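Local coordinates for protein TetR-family transcriptional regulator (Pectobacterium atrosepticum, PDB 2HYT) that probably binds cis-regulatory DNA and controls transcription as a dimeric, all-helical regulator of the TetR family, at residues Thr16-Ala21 with Leu60-Glu65; Thr33-Leu38 with Gly47-His52; Gln66-Met71 with Pro122-His127; Asp72-Ala77 with Ala100-Ile105. All blocks are in the same frame, centred on the assembly; numbering follows the deposited sequence.

Contact 1. Residues Thr16-Ala21 with Leu60-Glu65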
# COMPACT_ATOMS: atom_id res chain seq x y z
N THR A 16 -2.62 5.44 -29.50
CA THR A 16 -3.84 6.20 -29.81
C THR A 16 -5.04 5.64 -29.05
O THR A 16 -5.86 6.38 -28.54
CB THR A 16 -4.13 6.31 -31.34
OG1 THR A 16 -4.78 5.11 -31.79
CG2 THR A 16 -2.80 6.56 -32.12
N LEU A 17 -5.12 4.30 -28.97
CA LEU A 17 -6.26 3.69 -28.27
C LEU A 17 -6.22 4.00 -26.78
O LEU A 17 -7.22 4.26 -26.16
CB LEU A 17 -6.31 2.20 -28.50
CG LEU A 17 -6.58 1.78 -29.92
CD1 LEU A 17 -6.26 0.27 -30.07
CD2 LEU A 17 -8.01 2.10 -30.32
N LEU A 18 -5.02 4.01 -26.24
CA LEU A 18 -4.84 4.29 -24.83
C LEU A 18 -5.23 5.74 -24.50
O LEU A 18 -5.92 6.00 -23.52
CB LEU A 18 -3.38 3.99 -24.41
CG LEU A 18 -3.17 3.71 -22.93
CD1 LEU A 18 -3.80 2.34 -22.65
CD2 LEU A 18 -1.63 3.76 -22.54
N ALA A 19 -4.83 6.68 -25.36
CA ALA A 19 -5.13 8.07 -25.15
C ALA A 19 -6.63 8.28 -25.23
O ALA A 19 -7.24 9.00 -24.42
CB ALA A 19 -4.38 8.96 -26.21
N THR A 20 -7.26 7.61 -26.22
CA THR A 20 -8.72 7.73 -26.36
C THR A 20 -9.44 7.12 -25.19
O THR A 20 -10.39 7.70 -24.68
CB THR A 20 -9.18 7.07 -27.66
OG1 THR A 20 -8.67 7.85 -28.72
CG2 THR A 20 -10.75 6.98 -27.74
N ALA A 21 -8.98 5.96 -24.74
CA ALA A 21 -9.60 5.34 -23.55
C ALA A 21 -9.53 6.29 -22.37
O ALA A 21 -10.50 6.46 -21.64
CB ALA A 21 -8.93 3.99 -23.20
N LEU A 60 -7.16 -1.01 -18.43
CA LEU A 60 -6.95 -0.21 -17.23
C LEU A 60 -5.47 -0.24 -16.80
O LEU A 60 -4.88 0.80 -16.49
CB LEU A 60 -7.82 -0.66 -16.07
CG LEU A 60 -7.69 0.18 -14.79
CD1 LEU A 60 -8.07 1.65 -14.98
CD2 LEU A 60 -8.49 -0.50 -13.64
N ALA A 61 -4.85 -1.42 -16.78
CA ALA A 61 -3.44 -1.52 -16.39
C ALA A 61 -2.56 -0.69 -17.29
O ALA A 61 -1.63 0.03 -16.84
CB ALA A 61 -2.99 -2.98 -16.34
N ALA A 62 -2.88 -0.69 -18.58
CA ALA A 62 -2.08 0.02 -19.54
C ALA A 62 -2.21 1.54 -19.36
O ALA A 62 -1.27 2.26 -19.54
CB ALA A 62 -2.45 -0.41 -20.98
N VAL A 63 -3.43 2.00 -19.09
CA VAL A 63 -3.72 3.40 -18.78
C VAL A 63 -2.96 3.80 -17.52
O VAL A 63 -2.31 4.86 -17.51
CB VAL A 63 -5.21 3.61 -18.59
CG1 VAL A 63 -5.50 4.93 -17.92
CG2 VAL A 63 -5.96 3.48 -19.99
N VAL A 64 -3.04 2.98 -16.48
CA VAL A 64 -2.32 3.26 -15.22
C VAL A 64 -0.80 3.39 -15.44
O VAL A 64 -0.18 4.34 -14.94
CB VAL A 64 -2.65 2.21 -14.16
CG1 VAL A 64 -1.66 2.27 -13.01
CG2 VAL A 64 -4.11 2.39 -13.67
N GLU A 65 -0.20 2.48 -16.21
CA GLU A 65 1.21 2.55 -16.54
C GLU A 65 1.58 3.92 -17.15
O GLU A 65 2.60 4.51 -16.78
CB GLU A 65 1.60 1.42 -17.47
CG GLU A 65 3.03 1.48 -17.97
CD GLU A 65 3.38 0.33 -18.90
OE1 GLU A 65 2.54 -0.06 -19.75
OE2 GLU A 65 4.54 -0.13 -18.82
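L18 reaches from helix 7-28 across to A62 and V63, its isopropyl fork spread over the backbone that joins these two residues. One branch lies toward the side chains: CD1 of L18 is 3.5 Å from CB of A62, tight for two carbons, and 3.6 Å from CG2 of V63. The other branch, CD2, leans on the main chain at A62, but its place is less sure, because L18 is modelled in two conformers and the one described brings CD2 implausibly close to Q66. Placing CG anti to the backbone N (chi1 -157°) carries the fork to this spot. The side chains of L18 and V63 lean past each other obliquely. CG2 of V63 also lies 4.4 Å from CB of A21, a looser contact. All four residues are buried, and the side-chain packing is apolar, with no hydrogen bond across the segments. The two helical segments cross at right angles (signed angle -90°), with axes 9.9 Å apart. Helix 7-28 thus lies across the start of helix 56-81, while F53 of helix 48-53 touches L18 and A62, L38 of helix 35-42 touches A21, and I108 of helix 103-117 packs against V63.

Contact 2. Residues Thr33-Leu38 with Gly47-His52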
# COMPACT_ATOMS: atom_id res chain seq x y z
N THR A 33 -18.23 2.57 -18.23
CA THR A 33 -17.86 2.43 -19.65
C THR A 33 -17.39 1.04 -19.99
O THR A 33 -16.34 0.63 -19.57
CB THR A 33 -16.81 3.45 -20.05
OG1 THR A 33 -17.26 4.77 -19.69
CG2 THR A 33 -16.57 3.38 -21.55
N SER A 34 -18.20 0.29 -20.73
CA SER A 34 -17.79 -1.02 -21.18
C SER A 34 -16.84 -0.89 -22.36
O SER A 34 -16.67 0.19 -22.94
CB SER A 34 -19.01 -1.81 -21.64
OG SER A 34 -19.65 -1.26 -22.78
N MSE A 35 -16.23 -2.00 -22.75
CA MSE A 35 -15.40 -2.00 -23.93
C MSE A 35 -16.22 -1.67 -25.17
O MSE A 35 -15.76 -0.91 -26.07
CB MSE A 35 -14.72 -3.35 -24.13
CG MSE A 35 -13.83 -3.70 -23.02
SE MSE A 35 -12.11 -2.80 -23.17
CE MSE A 35 -11.06 -4.13 -24.08
N ASP A 36 -17.42 -2.22 -25.26
CA ASP A 36 -18.30 -1.86 -26.37
C ASP A 36 -18.71 -0.38 -26.33
O ASP A 36 -18.89 0.23 -27.39
CB ASP A 36 -19.56 -2.74 -26.40
CG ASP A 36 -19.26 -4.20 -26.79
OD1 ASP A 36 -18.12 -4.55 -27.17
OD2 ASP A 36 -20.22 -5.00 -26.74
N ASP A 37 -18.91 0.17 -25.13
CA ASP A 37 -19.26 1.60 -25.01
C ASP A 37 -18.11 2.44 -25.60
O ASP A 37 -18.34 3.40 -26.34
CB ASP A 37 -19.49 2.04 -23.57
CG ASP A 37 -20.77 1.48 -22.95
OD1 ASP A 37 -21.74 1.17 -23.68
OD2 ASP A 37 -20.79 1.36 -21.70
N LEU A 38 -16.89 2.07 -25.24
CA LEU A 38 -15.71 2.84 -25.65
C LEU A 38 -15.57 2.75 -27.15
O LEU A 38 -15.32 3.75 -27.83
CB LEU A 38 -14.48 2.29 -24.94
CG LEU A 38 -13.16 3.00 -25.12
CD1 LEU A 38 -13.24 4.48 -25.15
CD2 LEU A 38 -12.27 2.47 -23.96
N GLY A 47 -13.54 -4.95 -32.09
CA GLY A 47 -12.41 -5.82 -31.74
C GLY A 47 -11.06 -5.17 -31.55
O GLY A 47 -10.15 -5.80 -31.01
N ALA A 48 -10.91 -3.89 -31.89
CA ALA A 48 -9.59 -3.27 -31.77
C ALA A 48 -9.05 -3.28 -30.34
O ALA A 48 -7.86 -3.62 -30.08
CB ALA A 48 -9.67 -1.83 -32.33
N LEU A 49 -9.89 -2.86 -29.41
CA LEU A 49 -9.51 -2.82 -27.99
C LEU A 49 -9.22 -4.22 -27.44
O LEU A 49 -8.23 -4.41 -26.73
CB LEU A 49 -10.60 -2.16 -27.15
CG LEU A 49 -10.86 -0.67 -27.37
CD1 LEU A 49 -12.12 -0.25 -26.60
CD2 LEU A 49 -9.66 0.12 -26.97
N TYR A 50 -10.04 -5.22 -27.79
CA TYR A 50 -9.72 -6.58 -27.34
C TYR A 50 -8.39 -7.08 -27.94
O TYR A 50 -7.57 -7.71 -27.27
CB TYR A 50 -10.81 -7.56 -27.67
CG TYR A 50 -12.09 -7.33 -26.90
CD1 TYR A 50 -12.08 -7.36 -25.51
CD2 TYR A 50 -13.27 -7.10 -27.54
CE1 TYR A 50 -13.23 -7.17 -24.79
CE2 TYR A 50 -14.43 -6.91 -26.81
CZ TYR A 50 -14.39 -6.93 -25.45
OH TYR A 50 -15.55 -6.76 -24.73
N HIS A 51 -8.17 -6.77 -29.20
CA HIS A 51 -6.93 -7.19 -29.85
C HIS A 51 -5.67 -6.64 -29.20
O HIS A 51 -4.69 -7.34 -28.98
CB HIS A 51 -6.99 -6.71 -31.29
CG HIS A 51 -5.81 -7.07 -32.10
ND1 HIS A 51 -5.47 -8.39 -32.35
CD2 HIS A 51 -4.95 -6.32 -32.82
CE1 HIS A 51 -4.40 -8.42 -33.13
NE2 HIS A 51 -4.08 -7.18 -33.45
N HIS A 52 -5.73 -5.35 -28.83
CA HIS A 52 -4.57 -4.75 -28.19
C HIS A 52 -4.41 -5.03 -26.68
O HIS A 52 -3.27 -5.09 -26.18
CB HIS A 52 -4.55 -3.22 -28.43
CG HIS A 52 -4.14 -2.86 -29.81
ND1 HIS A 52 -2.83 -2.55 -30.15
CD2 HIS A 52 -4.85 -2.80 -30.95
CE1 HIS A 52 -2.78 -2.26 -31.43
NE2 HIS A 52 -3.98 -2.44 -31.95
O HOH W 1 -17.77 -6.92 -25.74
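D36 OD1 accepts a hydrogen bond from a water 2.8 Å away, and this water also lies near Y50, in the ring plane at the hydroxyl edge. The modelled separation of water and Y50 OH is too short to trust in detail, but the water lies beside both D36 OD1 and Y50 OH, which are 4.2 Å apart on the solvent-exposed side. The aspartate arrives at about a right angle to the tyrosine, their carboxylate and ring planes 82° apart. Inward from this bridge, M35, deposited as selenomethionine, slants across the tyrosine. Its CB is 3.6 Å from Y50 OH, and two bends farther along the chain return the methyl to the ring, CE lying 3.7 Å from CD1 of Y50. Selenium is 5.4 Å from the ring centroid and 33° off the normal, an oblique Met-aromatic contact. Apart from T33, both segments lie in the predicted helix-turn-helix, in which helix 48-53 would be the recognition helix, as in relatives. Its inner side is held by L49: CB of L49 meets CE of M35, while CD1 of L49 sits 3.7 Å from CG of L38, the two leucines crossing nearly perpendicularly. L59 of helix 56-81 touches both M35 and L38. Helix 35-42 starts with a capping box, D37 N bonding to S34 OG at 2.8 Å and S34 N returning a nearly straight bond to D37 OD2.

Contact 3. Residues Gln66-Met71 with Pro122-His127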
# COMPACT_ATOMS: atom_id res chain seq x y z
N GLN A 66 0.75 4.43 -18.07
CA GLN A 66 1.02 5.73 -18.69
C GLN A 66 0.90 6.85 -17.68
O GLN A 66 1.74 7.74 -17.63
CB GLN A 66 0.03 6.04 -19.79
CG GLN A 66 0.37 5.55 -21.14
CD GLN A 66 -0.46 6.28 -22.19
OE1 GLN A 66 -1.56 6.76 -21.90
NE2 GLN A 66 0.09 6.42 -23.38
N ILE A 67 -0.17 6.82 -16.92
CA ILE A 67 -0.37 7.81 -15.88
C ILE A 67 0.80 7.80 -14.89
O ILE A 67 1.30 8.87 -14.54
CB ILE A 67 -1.70 7.60 -15.14
CG1 ILE A 67 -2.87 7.82 -16.09
CG2 ILE A 67 -1.81 8.57 -13.98
CD1 ILE A 67 -4.29 7.48 -15.48
N ASP A 68 1.24 6.63 -14.47
CA ASP A 68 2.36 6.49 -13.53
C ASP A 68 3.61 7.18 -14.07
O ASP A 68 4.31 7.90 -13.34
CB ASP A 68 2.68 5.02 -13.31
CG ASP A 68 1.71 4.32 -12.35
OD1 ASP A 68 0.85 4.97 -11.74
OD2 ASP A 68 1.84 3.08 -12.24
N ALA A 69 3.90 6.93 -15.35
CA ALA A 69 5.07 7.53 -15.99
C ALA A 69 5.01 9.04 -16.00
O ALA A 69 6.01 9.71 -15.75
CB ALA A 69 5.28 6.97 -17.42
N GLU A 70 3.82 9.57 -16.28
CA GLU A 70 3.58 11.01 -16.25
C GLU A 70 3.77 11.57 -14.85
O GLU A 70 4.38 12.62 -14.69
CB GLU A 70 2.19 11.32 -16.77
CG GLU A 70 2.13 11.01 -18.30
CD GLU A 70 0.75 11.14 -18.91
OE1 GLU A 70 -0.14 11.71 -18.26
OE2 GLU A 70 0.54 10.62 -20.03
N MSE A 71 3.23 10.88 -13.86
CA MSE A 71 3.39 11.31 -12.46
C MSE A 71 4.88 11.35 -12.08
O MSE A 71 5.34 12.33 -11.49
CB MSE A 71 2.60 10.39 -11.54
CG MSE A 71 1.14 10.57 -11.69
SE MSE A 71 0.14 9.37 -10.50
CE MSE A 71 0.88 9.99 -8.80
N PRO A 122 3.65 -4.35 -7.31
CA PRO A 122 4.95 -4.36 -6.62
C PRO A 122 6.07 -3.75 -7.47
O PRO A 122 6.93 -3.02 -6.95
CB PRO A 122 5.17 -5.84 -6.32
CG PRO A 122 3.76 -6.37 -6.12
CD PRO A 122 2.98 -5.66 -7.18
N ASP A 123 6.07 -4.00 -8.78
CA ASP A 123 7.09 -3.41 -9.64
C ASP A 123 7.02 -1.89 -9.63
O ASP A 123 8.06 -1.20 -9.56
CB ASP A 123 6.96 -3.88 -11.08
CG ASP A 123 7.58 -5.24 -11.34
OD1 ASP A 123 8.30 -5.81 -10.47
OD2 ASP A 123 7.35 -5.73 -12.48
N SER A 124 5.79 -1.36 -9.77
CA SER A 124 5.55 0.09 -9.77
C SER A 124 5.99 0.71 -8.45
O SER A 124 6.59 1.79 -8.40
CB SER A 124 4.08 0.41 -10.01
OG SER A 124 3.87 1.81 -9.93
N GLN A 125 5.68 0.01 -7.37
CA GLN A 125 6.09 0.44 -6.04
C GLN A 125 7.63 0.51 -5.93
O GLN A 125 8.20 1.51 -5.45
CB GLN A 125 5.56 -0.53 -5.01
CG GLN A 125 4.02 -0.51 -4.91
CD GLN A 125 3.52 -1.55 -3.95
OE1 GLN A 125 4.01 -1.66 -2.85
NE2 GLN A 125 2.55 -2.31 -4.36
N ARG A 126 8.31 -0.53 -6.40
CA ARG A 126 9.77 -0.56 -6.31
C ARG A 126 10.34 0.57 -7.15
O ARG A 126 11.33 1.20 -6.76
CB ARG A 126 10.30 -1.92 -6.76
CG ARG A 126 10.07 -2.97 -5.66
CD ARG A 126 10.72 -4.33 -5.92
NE ARG A 126 10.03 -5.07 -6.98
CZ ARG A 126 9.08 -5.98 -6.78
NH1 ARG A 126 8.67 -6.28 -5.56
NH2 ARG A 126 8.52 -6.57 -7.81
N HIS A 127 9.73 0.84 -8.29
CA HIS A 127 10.16 1.95 -9.12
C HIS A 127 10.04 3.34 -8.41
O HIS A 127 10.95 4.17 -8.48
CB HIS A 127 9.34 1.95 -10.40
CG HIS A 127 9.92 2.80 -11.47
ND1 HIS A 127 9.40 4.03 -11.81
CD2 HIS A 127 10.99 2.61 -12.28
CE1 HIS A 127 10.12 4.57 -12.78
NE2 HIS A 127 11.09 3.72 -13.09
O HOH W 2 0.98 1.65 -10.49
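D68 and S124 are the only residues of segments 66-71 and 122-127 that meet directly. Q66 opens the first segment, and in one of its two modelled conformers its OE1 is bonded to R22 of helix 7-28. I67 follows, buried against E104, I108 and V109 of helix 103-117. D68 then faces helix 122-141, its CG anti to the carbonyl carbon (chi1 -78°), a torsion that carries the carboxylate toward S124. OD2 of D68 stops 3.3 Å from OG of S124. A water joins the same two oxygens: it is 2.9 Å from OG of S124, but its modelled approach to D68 is improbably short, and S124 is itself modelled in two conformers, so the bridge is best taken as approximate. In this family the long helix, here 56-81, connects the DNA-binding head to the C-terminal core, and D68 marks a surface seam where it passes the beginning of helix 122-141. E70 points back to R22 in a salt bridge, and M71 ends the segment against I105. Across the seam, R126 is folded onto its own helix: NH2 of R126 forms a salt bridge with OD1 of D123 at 2.8 Å, meeting the oxygen on its anti side, tilted out of the carboxylate plane, while O of P122 lies 3.6 Å above the centre of the R126 guanidinium. NH1 of R126 pairs with E170 of the second subunit.

Contact 4. Residues Asp72-Ala77 with Ala100-Ile105; sequences DERLQA and ALEPEI. With EDO (1,2-ethanediol), chain D.
R74 and E102 come from opposite directions and meet edge to edge, in nearly one plane, in a two-pronged salt bridge, the tight part of this contact. NH1 of R74 gives a nearly straight bond (177°) to OE1 of E102, 2.9 Å long, and meets the oxygen's syn lone pair. NH2 of R74 is 2.8 Å from OE2 of E102, although this nitrogen is modelled too close to another atom and is less securely placed. Guanidinium and carboxylate are within 6° of coplanar, and the paired bonds probably restrain their mutual rotation. E102 is the N-cap residue of helix 103-117; the bridge therefore ties the N-terminal end of that helix in the C-terminal core to helix 56-81, which in TetR-type regulators leads in from the DNA-binding head. Beside the bridge, packing is looser: CD1 of the buried I105 comes no nearer than 4.3 Å to NH1 of R74, and M99 touches both residues. On the solvent side, where R74 is exposed, a 1,2-ethanediol probably left by the crystallisation liquor takes a 3.1 Å bond from NH1 of R74 to its O1, at the guanidinium edge. Its O2 donates to OE1 of E104 at 2.7 Å, an oxygen that R22 also engages in a salt bridge.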
# COMPACT_ATOMS: atom_id res chain seq x y z
N ASP A 72 5.59 10.29 -12.44
CA ASP A 72 7.01 10.18 -12.06
C ASP A 72 7.76 11.38 -12.64
O ASP A 72 8.58 12.00 -11.94
CB ASP A 72 7.62 8.85 -12.50
CG ASP A 72 9.01 8.60 -11.90
OD1 ASP A 72 9.98 9.23 -12.36
OD2 ASP A 72 9.15 7.77 -10.97
N GLU A 73 7.46 11.72 -13.89
CA GLU A 73 8.13 12.85 -14.57
C GLU A 73 7.86 14.16 -13.86
O GLU A 73 8.77 14.96 -13.62
CB GLU A 73 7.63 12.94 -16.01
CG GLU A 73 8.28 14.03 -16.81
CD GLU A 73 7.98 13.91 -18.31
OE1 GLU A 73 7.83 12.76 -18.79
OE2 GLU A 73 7.92 14.95 -18.99
N ARG A 74 6.61 14.37 -13.48
CA ARG A 74 6.19 15.61 -12.82
C ARG A 74 6.87 15.78 -11.44
O ARG A 74 7.37 16.86 -11.05
CB ARG A 74 4.67 15.63 -12.66
CG ARG A 74 3.93 15.88 -13.96
CD ARG A 74 2.41 15.74 -13.74
NE ARG A 74 1.91 16.69 -12.76
CZ ARG A 74 0.66 16.69 -12.28
NH1 ARG A 74 -0.21 15.78 -12.65
NH2 ARG A 74 0.33 17.57 -11.36
N LEU A 75 6.93 14.69 -10.71
CA LEU A 75 7.48 14.68 -9.39
C LEU A 75 9.01 14.85 -9.41
O LEU A 75 9.56 15.60 -8.60
CB LEU A 75 7.09 13.41 -8.65
CG LEU A 75 5.60 13.33 -8.34
CD1 LEU A 75 5.27 11.87 -8.06
CD2 LEU A 75 5.19 14.28 -7.19
N GLN A 76 9.68 14.14 -10.32
CA GLN A 76 11.13 14.27 -10.47
C GLN A 76 11.47 15.72 -10.82
O GLN A 76 12.46 16.27 -10.31
CB GLN A 76 11.62 13.33 -11.54
CG GLN A 76 13.15 13.40 -11.79
CD GLN A 76 13.94 12.87 -10.61
OE1 GLN A 76 13.67 11.76 -10.11
NE2 GLN A 76 14.94 13.63 -10.19
N ALA A 77 10.65 16.35 -11.66
CA ALA A 77 10.89 17.75 -12.04
C ALA A 77 10.82 18.74 -10.88
O ALA A 77 11.52 19.76 -10.88
CB ALA A 77 9.97 18.18 -13.13
N ALA A 100 -3.87 13.63 -5.62
CA ALA A 100 -5.03 12.82 -5.26
C ALA A 100 -6.36 13.55 -5.51
O ALA A 100 -7.42 12.92 -5.43
CB ALA A 100 -4.97 12.38 -3.82
N LEU A 101 -6.31 14.85 -5.73
CA LEU A 101 -7.53 15.61 -6.06
C LEU A 101 -7.66 15.90 -7.54
O LEU A 101 -8.67 16.48 -7.98
CB LEU A 101 -7.58 16.91 -5.28
CG LEU A 101 -7.61 16.78 -3.74
CD1 LEU A 101 -7.80 18.17 -3.08
CD2 LEU A 101 -8.68 15.79 -3.28
N GLU A 102 -6.68 15.53 -8.35
CA GLU A 102 -6.81 15.71 -9.80
C GLU A 102 -7.75 14.63 -10.31
O GLU A 102 -7.60 13.45 -10.00
CB GLU A 102 -5.44 15.61 -10.48
CG GLU A 102 -4.48 16.68 -9.99
CD GLU A 102 -3.14 16.67 -10.69
OE1 GLU A 102 -2.95 15.85 -11.64
OE2 GLU A 102 -2.27 17.50 -10.30
N PRO A 103 -8.77 15.01 -11.09
CA PRO A 103 -9.79 13.99 -11.43
C PRO A 103 -9.28 12.67 -12.02
O PRO A 103 -9.79 11.61 -11.64
CB PRO A 103 -10.73 14.74 -12.40
CG PRO A 103 -10.58 16.12 -12.03
CD PRO A 103 -9.16 16.34 -11.57
N GLU A 104 -8.31 12.69 -12.93
CA GLU A 104 -7.88 11.43 -13.49
C GLU A 104 -7.18 10.51 -12.48
O GLU A 104 -7.43 9.32 -12.45
CB GLU A 104 -6.93 11.65 -14.68
CG GLU A 104 -6.56 10.34 -15.32
CD GLU A 104 -5.90 10.52 -16.65
OE1 GLU A 104 -4.96 11.33 -16.70
OE2 GLU A 104 -6.30 9.82 -17.61
N ILE A 105 -6.27 11.08 -11.71
CA ILE A 105 -5.54 10.33 -10.70
C ILE A 105 -6.49 9.87 -9.63
O ILE A 105 -6.48 8.71 -9.21
CB ILE A 105 -4.36 11.20 -10.17
CG1 ILE A 105 -3.37 11.42 -11.32
CG2 ILE A 105 -3.68 10.55 -8.95
CD1 ILE A 105 -2.23 12.39 -10.99
C1 EDO D . -0.84 12.34 -14.98
O1 EDO D . -0.03 13.50 -14.74
C2 EDO D . -2.15 12.86 -15.59
O2 EDO D . -3.28 12.44 -14.83

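Helix 56-81 is the thread through this example: contacts 1, 3 and 4 use successive parts of it, and contact 2 lies on the helices just before it. Contact 2 falls within the chain span enclosed by contact 1, both inside the TetR-type DNA-binding head, their centres 11 Å apart and touching through L17 with H52 and A21 with L38. Contact 4 similarly falls within the span of contact 3; their centres are also 11 Å apart, and M71 meets I105. Contacts 2 and 4 are separated by 27 Å between centres. One continuous helix thus spans from the head into the core, a plausible route for coupling the two, as in relatives.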